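Xyloglucan-specific endo-beta-1,4-glucanase (PDB 4W88) hydrolyses internal beta-1,4-glucosidic bonds in the backbone of xyloglucan, acting as a GH5-family endoglucanase. Local coordinates at residues L110-N115 / P164-L169; K175-A180 / L193-Y198. The protein carries 1 engineered substitution. One frame throughout, in Å; residues are numbered along the deposited sequence.

Overall arrangement
Both contacts involve helix 164-182 of the eight-stranded (beta/alpha) barrel, and their centres lie about 14 Å apart. Along the chain they come in series: contact 1 joins the loop after strand 97-101 to the first turns of the helix, and contact 2 packs a later part of the helix on strand 193-196, the fifth strand of the barrel and the one that follows this helix. They meet at a probable hydrogen bond of 2.7 Å between Glu-166 OE2 and Tyr-198 OH. The helix is thus tied at its start to loops on the glycan-binding side of the barrel, and farther along to the outer surface of the sheet.

Contact 1: L110-N115 / P164-L169; sequences LKTDPN and PAERKL
The loop 110-115 draws close to the opening turns of helix 164-182, with the CA atoms of Pro-114 and Leu-169 5.9 Å apart, after bending through an inverse gamma turn centred on Thr-112. In the TIM barrel this joins the loop after the third strand to the start of the helix after the fourth. An Asx turn shapes the end of the loop, Asp-113 OD1 accepting from the backbone N of Asn-115. Thr-112 carries the polar part of the contact. With its OG1 between the backbone N and the carbonyl carbon (chi1 52°), it donates to Glu-166 OE2 at 2.8 Å, meeting that oxygen from above the carboxylate plane, 31° out of it. The Glu-166 side chain, extended beyond CG, crosses the threonine at about a right angle. Tyr-198 OH bonds the same OE2, while OE1 takes the backbone N of Thr-163 just before the helix; three bonds therefore fix the rotation of this buried carboxylate, whose negative charge is probably favoured by the nearby helix N-terminus. The backbone of Thr-112 is also bonded to Arg-151, two residues beyond the glycan-pocket residue Glu-149, and a bound galactose lies about 11 Å from the Glu-166 side chain. Leu-169 supplies the apolar part through one methyl. Its CG is anti to the backbone N (chi1 170°), and CD2 presses on the loop backbone, 3.6 Å from Thr-112 C and 4.0 Å from Pro-114 CA. Helix 117-134 also borders this leucine, through Glu-117 and Leu-120. Toward the solvent side, the proline ring lies against the first helical turn, Pro-114 CG meeting Ala-165 CB at 3.8 Å.

Contact 2: K175-A180 / L193-Y198; sequences KAFIDA and LIICTY
Tyr-198 OH, a few residues along the chain from Ile-195, is gripped by two hydrogen bonds, one with the backbone N of Met-152 and one with Glu-166. Strand 193-196 completes a beta-alpha-beta crossover of the TIM barrel: strand 142-145, helix 164-182, then strand 193-196 beside and parallel to the first. Segment 175-180 of the helix runs antiparallel to it (168°), the axes 9.3 Å apart, and meets it through apolar side chains. Phe-177, its CG anti to the backbone N, extends to the strand. Its CE2 comes obliquely to Leu-193 CB at 3.9 Å, and the same ring atom lies 3.8 Å from Ile-194 O. Ile-195 CG2 sits at the ring edge, near its plane, while Phe-144 and Trp-128 also pack on this phenylalanine, the Trp-128 ring inclined at about 60°. An alanine in place of Phe-177 would remove the ring, with its contacts to Leu-193, Ile-194 O and Trp-128, and would probably loosen the packing of the helix on the strand. Beside the phenylalanine, Leu-193 CD1 reaches the helix backbone, 3.9 Å from Ile-178 CA. Ile-195 holds CG1 in the crowded position between backbone N and carbonyl carbon (chi1 65°), which leaves CG2 as the branch facing the helix, 3.7 Å from Ile-178 CD1.

Contact 1: L110-N115 / P164-L169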
ATOM      1  N   LEU A 110      -0.345  10.470  13.275  1.00 17.16           N
ATOM      2  CA  LEU A 110       0.501  10.741  12.114  1.00 16.07           C
ATOM      3  C   LEU A 110      -0.092  11.900  11.291  1.00 18.67           C
ATOM      4  O   LEU A 110      -0.743  11.695  10.256  1.00 20.21           O
ATOM      5  CB  LEU A 110       0.764   9.506  11.270  1.00 18.52           C
ATOM      6  CG  LEU A 110       2.096   9.479  10.523  1.00 19.64           C
ATOM      7  CD1 LEU A 110       2.276   8.165   9.766  1.00 19.10           C
ATOM      8  CD2 LEU A 110       2.250  10.614   9.530  1.00 20.87           C
ATOM      9  N   LYS A 111       0.051  13.100  11.833  1.00 20.70           N
ATOM     10  CA  LYS A 111      -0.435  14.352  11.243  1.00 20.29           C
ATOM     11  C   LYS A 111       0.822  15.162  10.955  1.00 22.05           C
ATOM     12  O   LYS A 111       1.596  15.454  11.883  1.00 20.77           O
ATOM     13  CB  LYS A 111      -1.330  15.080  12.202  1.00 24.00           C
ATOM     14  CG  LYS A 111      -2.395  14.189  12.768  1.00 36.89           C
ATOM     15  CD  LYS A 111      -3.706  14.476  12.232  1.00 45.71           C
ATOM     16  CE  LYS A 111      -4.840  13.707  12.861  1.00 61.91           C
ATOM     17  NZ  LYS A 111      -6.028  13.713  11.943  1.00 64.07           N
ATOM     18  N   THR A 112       1.076  15.480   9.672  1.00 19.88           N
ATOM     19  CA  THR A 112       2.391  15.996   9.241  1.00 21.97           C
ATOM     20  C   THR A 112       2.612  17.493   9.511  1.00 25.05           C
ATOM     21  O   THR A 112       2.698  18.271   8.603  1.00 27.75           O
ATOM     22  CB  THR A 112       2.602  15.689   7.749  1.00 23.40           C
ATOM     23  OG1 THR A 112       1.493  16.143   7.016  1.00 24.26           O
ATOM     24  CG2 THR A 112       2.803  14.219   7.577  1.00 23.27           C
ATOM     25  N   ASP A 113       2.625  17.866  10.779  1.00 25.29           N
ATOM     26  CA  ASP A 113       2.984  19.193  11.182  1.00 25.13           C
ATOM     27  C   ASP A 113       4.476  19.262  11.317  1.00 24.85           C
ATOM     28  O   ASP A 113       5.073  18.602  12.164  1.00 24.24           O
ATOM     29  CB  ASP A 113       2.278  19.523  12.490  1.00 31.29           C
ATOM     30  CG  ASP A 113       2.646  20.874  13.033  1.00 32.03           C
ATOM     31  OD1 ASP A 113       3.545  21.595  12.485  1.00 31.39           O
ATOM     32  OD2 ASP A 113       2.018  21.192  14.048  1.00 40.32           O
ATOM     33  N   PRO A 114       5.122  20.093  10.486  1.00 24.04           N
ATOM     34  CA  PRO A 114       6.605  20.119  10.549  1.00 30.80           C
ATOM     35  C   PRO A 114       7.155  20.546  11.919  1.00 34.53           C
ATOM     36  O   PRO A 114       8.260  20.184  12.298  1.00 37.33           O
ATOM     37  CB  PRO A 114       6.957  21.177   9.476  1.00 33.24           C
ATOM     38  CG  PRO A 114       5.831  21.089   8.520  1.00 37.70           C
ATOM     39  CD  PRO A 114       4.620  20.936   9.393  1.00 30.52           C
ATOM     40  N   ASN A 115       6.359  21.257  12.693  1.00 32.53           N
ATOM     41  CA  ASN A 115       6.806  21.647  14.021  1.00 36.63           C
ATOM     42  C   ASN A 115       6.808  20.534  15.005  1.00 33.92           C
ATOM     43  O   ASN A 115       7.343  20.719  16.081  1.00 37.88           O
ATOM     44  CB  ASN A 115       5.952  22.759  14.583  1.00 39.00           C
ATOM     45  CG  ASN A 115       6.079  24.004  13.779  1.00 40.85           C
ATOM     46  OD1 ASN A 115       7.137  24.314  13.205  1.00 41.63           O
ATOM     47  ND2 ASN A 115       5.011  24.708  13.684  1.00 57.29           N
ATOM     48  N   PRO A 164       5.968  22.388   0.842  1.00 29.80           N
ATOM     49  CA  PRO A 164       7.383  22.057   0.833  1.00 26.35           C
ATOM     50  C   PRO A 164       7.908  21.649   2.199  1.00 28.63           C
ATOM     51  O   PRO A 164       8.718  20.694   2.299  1.00 27.00           O
ATOM     52  CB  PRO A 164       8.014  23.371   0.337  1.00 29.95           C
ATOM     53  CG  PRO A 164       6.973  23.888  -0.634  1.00 32.11           C
ATOM     54  CD  PRO A 164       5.711  23.684   0.170  1.00 30.67           C
ATOM     55  N   ALA A 165       7.456  22.331   3.268  1.00 27.95           N
ATOM     56  CA  ALA A 165       7.928  21.931   4.616  1.00 26.50           C
ATOM     57  C   ALA A 165       7.468  20.496   4.997  1.00 26.18           C
ATOM     58  O   ALA A 165       8.170  19.732   5.647  1.00 25.39           O
ATOM     59  CB  ALA A 165       7.498  22.945   5.669  1.00 30.71           C
ATOM     60  N   GLU A 166       6.252  20.162   4.599  1.00 24.39           N
ATOM     61  CA  GLU A 166       5.714  18.833   4.851  1.00 22.94           C
ATOM     62  C   GLU A 166       6.530  17.774   4.111  1.00 20.82           C
ATOM     63  O   GLU A 166       6.772  16.679   4.622  1.00 23.51           O
ATOM     64  CB  GLU A 166       4.255  18.767   4.449  1.00 20.72           C
ATOM     65  CG  GLU A 166       3.267  19.354   5.470  1.00 21.44           C
ATOM     66  CD  GLU A 166       1.836  19.288   4.993  1.00 23.46           C
ATOM     67  OE1 GLU A 166       1.593  19.873   3.894  1.00 25.21           O
ATOM     68  OE2 GLU A 166       1.009  18.592   5.652  1.00 26.38           O
ATOM     69  N   ARG A 167       6.898  18.064   2.872  1.00 21.97           N
ATOM     70  CA  ARG A 167       7.680  17.136   2.122  1.00 27.11           C
ATOM     71  C   ARG A 167       9.076  16.931   2.734  1.00 20.57           C
ATOM     72  O   ARG A 167       9.565  15.809   2.690  1.00 24.45           O
ATOM     73  CB  ARG A 167       7.743  17.514   0.660  1.00 25.75           C
ATOM     74  CG  ARG A 167       6.393  17.386  -0.007  1.00 21.46           C
ATOM     75  CD  ARG A 167       6.492  17.511  -1.503  1.00 24.15           C
ATOM     76  NE  ARG A 167       6.859  18.814  -1.977  1.00 27.70           N
ATOM     77  CZ  ARG A 167       6.023  19.816  -2.293  1.00 24.61           C
ATOM     78  NH1 ARG A 167       4.752  19.715  -2.113  1.00 33.02           N
ATOM     79  NH2 ARG A 167       6.522  20.945  -2.759  1.00 35.19           N
ATOM     80  N   LYS A 168       9.695  17.982   3.297  1.00 24.21           N
ATOM     81  CA  LYS A 168      10.923  17.807   4.106  1.00 24.45           C
ATOM     82  C   LYS A 168      10.698  16.843   5.285  1.00 29.08           C
ATOM     83  O   LYS A 168      11.546  15.989   5.558  1.00 24.79           O
ATOM     84  CB  LYS A 168      11.591  19.153   4.565  1.00 31.00           C
ATOM     85  CG  LYS A 168      12.056  20.129   3.488  1.00 38.10           C
ATOM     86  CD  LYS A 168      12.892  21.309   4.079  1.00 58.48           C
ATOM     87  CE  LYS A 168      12.043  22.491   4.589  1.00 78.82           C
ATOM     88  NZ  LYS A 168      11.671  23.569   3.597  1.00 87.24           N
ATOM     89  N   LEU A 169       9.567  17.006   5.993  1.00 21.23           N
ATOM     90  CA  LEU A 169       9.210  16.140   7.115  1.00 23.47           C
ATOM     91  C   LEU A 169       9.043  14.698   6.644  1.00 22.34           C
ATOM     92  O   LEU A 169       9.491  13.774   7.322  1.00 20.16           O
ATOM     93  CB  LEU A 169       7.934  16.648   7.790  1.00 20.18           C
ATOM     94  CG  LEU A 169       7.290  15.747   8.835  1.00 18.88           C
ATOM     95  CD1 LEU A 169       8.238  15.545  10.035  1.00 20.84           C
ATOM     96  CD2 LEU A 169       5.985  16.324   9.320  1.00 24.69           C
TER

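Contact 2: K175-A180 / L193-Y198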
ATOM      1  N   LYS A 175      13.496   8.336   6.642  1.00 18.41           N
ATOM      2  CA  LYS A 175      14.810   7.996   7.218  1.00 20.31           C
ATOM      3  C   LYS A 175      14.682   7.351   8.559  1.00 22.94           C
ATOM      4  O   LYS A 175      15.427   6.433   8.875  1.00 22.53           O
ATOM      5  CB  LYS A 175      15.780   9.204   7.382  1.00 26.82           C
ATOM      6  CG  LYS A 175      16.040   9.919   6.170  1.00 32.42           C
ATOM      7  CD  LYS A 175      17.305  10.756   6.280  1.00 59.30           C
ATOM      8  CE  LYS A 175      17.017  12.044   5.548  1.00 60.30           C
ATOM      9  NZ  LYS A 175      18.212  12.860   5.230  1.00 67.06           N
ATOM     10  N   ALA A 176      13.738   7.832   9.351  1.00 19.93           N
ATOM     11  CA  ALA A 176      13.552   7.328  10.708  1.00 20.64           C
ATOM     12  C   ALA A 176      13.104   5.856  10.660  1.00 17.80           C
ATOM     13  O   ALA A 176      13.515   5.024  11.439  1.00 19.28           O
ATOM     14  CB  ALA A 176      12.539   8.146  11.426  1.00 21.11           C
ATOM     15  N   PHE A 177      12.208   5.587   9.714  1.00 20.09           N
ATOM     16  CA  PHE A 177      11.661   4.292   9.476  1.00 19.34           C
ATOM     17  C   PHE A 177      12.783   3.312   9.066  1.00 17.60           C
ATOM     18  O   PHE A 177      12.958   2.248   9.642  1.00 17.77           O
ATOM     19  CB  PHE A 177      10.592   4.376   8.364  1.00 17.86           C
ATOM     20  CG  PHE A 177      10.345   3.097   7.601  1.00 16.78           C
ATOM     21  CD1 PHE A 177       9.917   1.913   8.206  1.00 19.58           C
ATOM     22  CD2 PHE A 177      10.449   3.122   6.226  1.00 17.07           C
ATOM     23  CE1 PHE A 177       9.638   0.790   7.440  1.00 18.95           C
ATOM     24  CE2 PHE A 177      10.173   1.994   5.452  1.00 15.83           C
ATOM     25  CZ  PHE A 177       9.721   0.849   6.058  1.00 15.66           C
ATOM     26  N   ILE A 178      13.575   3.705   8.075  1.00 17.77           N
ATOM     27  CA  ILE A 178      14.680   2.860   7.617  1.00 20.02           C
ATOM     28  C   ILE A 178      15.665   2.632   8.732  1.00 18.69           C
ATOM     29  O   ILE A 178      16.068   1.476   8.958  1.00 19.02           O
ATOM     30  CB  ILE A 178      15.444   3.517   6.431  1.00 19.40           C
ATOM     31  CG1 ILE A 178      14.513   3.514   5.201  1.00 17.52           C
ATOM     32  CG2 ILE A 178      16.789   2.816   6.128  1.00 21.32           C
ATOM     33  CD1 ILE A 178      14.971   4.478   4.084  1.00 22.17           C
ATOM     34  N   ASP A 179      16.051   3.696   9.411  1.00 19.02           N
ATOM     35  CA  ASP A 179      17.032   3.553  10.519  1.00 17.58           C
ATOM     36  C   ASP A 179      16.552   2.552  11.610  1.00 18.04           C
ATOM     37  O   ASP A 179      17.315   1.739  12.087  1.00 19.91           O
ATOM     38  CB  ASP A 179      17.296   4.943  11.082  1.00 21.29           C
ATOM     39  CG  ASP A 179      18.409   4.998  12.009  1.00 26.10           C
ATOM     40  OD1 ASP A 179      18.149   4.700  13.158  1.00 31.62           O
ATOM     41  OD2 ASP A 179      19.527   5.383  11.619  1.00 32.41           O
ATOM     42  N   ALA A 180      15.285   2.669  12.027  1.00 18.48           N
ATOM     43  CA  ALA A 180      14.746   1.882  13.076  1.00 19.46           C
ATOM     44  C   ALA A 180      14.777   0.417  12.675  1.00 18.40           C
ATOM     45  O   ALA A 180      15.083  -0.463  13.498  1.00 18.76           O
ATOM     46  CB  ALA A 180      13.351   2.308  13.408  1.00 18.48           C
ATOM     47  N   LEU A 193      12.643  -2.166   2.046  1.00 16.68           N
ATOM     48  CA  LEU A 193      11.893  -1.189   2.765  1.00 17.96           C
ATOM     49  C   LEU A 193      11.300  -0.181   1.805  1.00 17.75           C
ATOM     50  O   LEU A 193      12.023   0.355   0.984  1.00 18.36           O
ATOM     51  CB  LEU A 193      12.732  -0.480   3.811  1.00 15.79           C
ATOM     52  CG  LEU A 193      13.463  -1.377   4.790  1.00 17.19           C
ATOM     53  CD1 LEU A 193      14.247  -0.620   5.841  1.00 18.67           C
ATOM     54  CD2 LEU A 193      12.546  -2.369   5.508  1.00 21.69           C
ATOM     55  N   ILE A 194      10.011   0.105   1.953  1.00 14.41           N
ATOM     56  CA  ILE A 194       9.265   0.797   0.927  1.00 15.16           C
ATOM     57  C   ILE A 194       8.843   2.143   1.537  1.00 15.77           C
ATOM     58  O   ILE A 194       7.974   2.219   2.422  1.00 16.56           O
ATOM     59  CB  ILE A 194       8.029  -0.004   0.445  1.00 15.03           C
ATOM     60  CG1 ILE A 194       8.417  -1.397  -0.056  1.00 17.07           C
ATOM     61  CG2 ILE A 194       7.295   0.770  -0.677  1.00 18.81           C
ATOM     62  CD1 ILE A 194       7.242  -2.336  -0.378  1.00 18.31           C
ATOM     63  N   ILE A 195       9.509   3.182   1.070  1.00 17.28           N
ATOM     64  CA  ILE A 195       9.281   4.522   1.528  1.00 19.03           C
ATOM     65  C   ILE A 195       8.180   5.134   0.645  1.00 16.39           C
ATOM     66  O   ILE A 195       7.707   4.509  -0.323  1.00 18.54           O
ATOM     67  CB  ILE A 195      10.584   5.361   1.499  1.00 15.45           C
ATOM     68  CG1 ILE A 195      11.112   5.583   0.086  1.00 20.20           C
ATOM     69  CG2 ILE A 195      11.615   4.795   2.471  1.00 18.03           C
ATOM     70  CD1 ILE A 195      12.177   6.674  -0.033  1.00 21.12           C
ATOM     71  N   CYS A 196       7.802   6.382   0.901  1.00 18.08           N
ATOM     72  CA  CYS A 196       6.737   6.998   0.132  1.00 18.93           C
ATOM     73  C   CYS A 196       6.904   8.497   0.029  1.00 16.60           C
ATOM     74  O   CYS A 196       7.662   9.120   0.785  1.00 18.45           O
ATOM     75  CB  CYS A 196       5.355   6.669   0.750  1.00 16.75           C
ATOM     76  SG  CYS A 196       5.066   7.327   2.381  1.00 18.41           S
ATOM     77  N   THR A 197       6.157   9.079  -0.920  1.00 17.67           N
ATOM     78  CA  THR A 197       5.960  10.491  -0.983  1.00 17.39           C
ATOM     79  C   THR A 197       4.826  10.955  -0.049  1.00 21.46           C
ATOM     80  O   THR A 197       4.037  10.159   0.454  1.00 19.35           O
ATOM     81  CB  THR A 197       5.552  10.878  -2.405  1.00 18.42           C
ATOM     82  OG1 THR A 197       4.436  10.064  -2.738  1.00 18.85           O
ATOM     83  CG2 THR A 197       6.700  10.711  -3.434  1.00 23.97           C
ATOM     84  N   TYR A 198       4.733  12.266   0.135  1.00 21.93           N
ATOM     85  CA  TYR A 198       3.620  12.860   0.879  1.00 18.69           C
ATOM     86  C   TYR A 198       2.325  12.362   0.217  1.00 18.55           C
ATOM     87  O   TYR A 198       2.181  12.443  -1.023  1.00 18.32           O
ATOM     88  CB  TYR A 198       3.652  14.381   0.766  1.00 18.11           C
ATOM     89  CG  TYR A 198       2.570  15.048   1.564  1.00 18.27           C
ATOM     90  CD1 TYR A 198       1.238  15.201   1.076  1.00 20.91           C
ATOM     91  CD2 TYR A 198       2.830  15.551   2.837  1.00 20.37           C
ATOM     92  CE1 TYR A 198       0.274  15.815   1.884  1.00 19.93           C
ATOM     93  CE2 TYR A 198       1.868  16.214   3.595  1.00 23.11           C
ATOM     94  CZ  TYR A 198       0.611  16.364   3.126  1.00 22.04           C
ATOM     95  OH  TYR A 198      -0.317  17.004   3.904  1.00 20.89           O
TER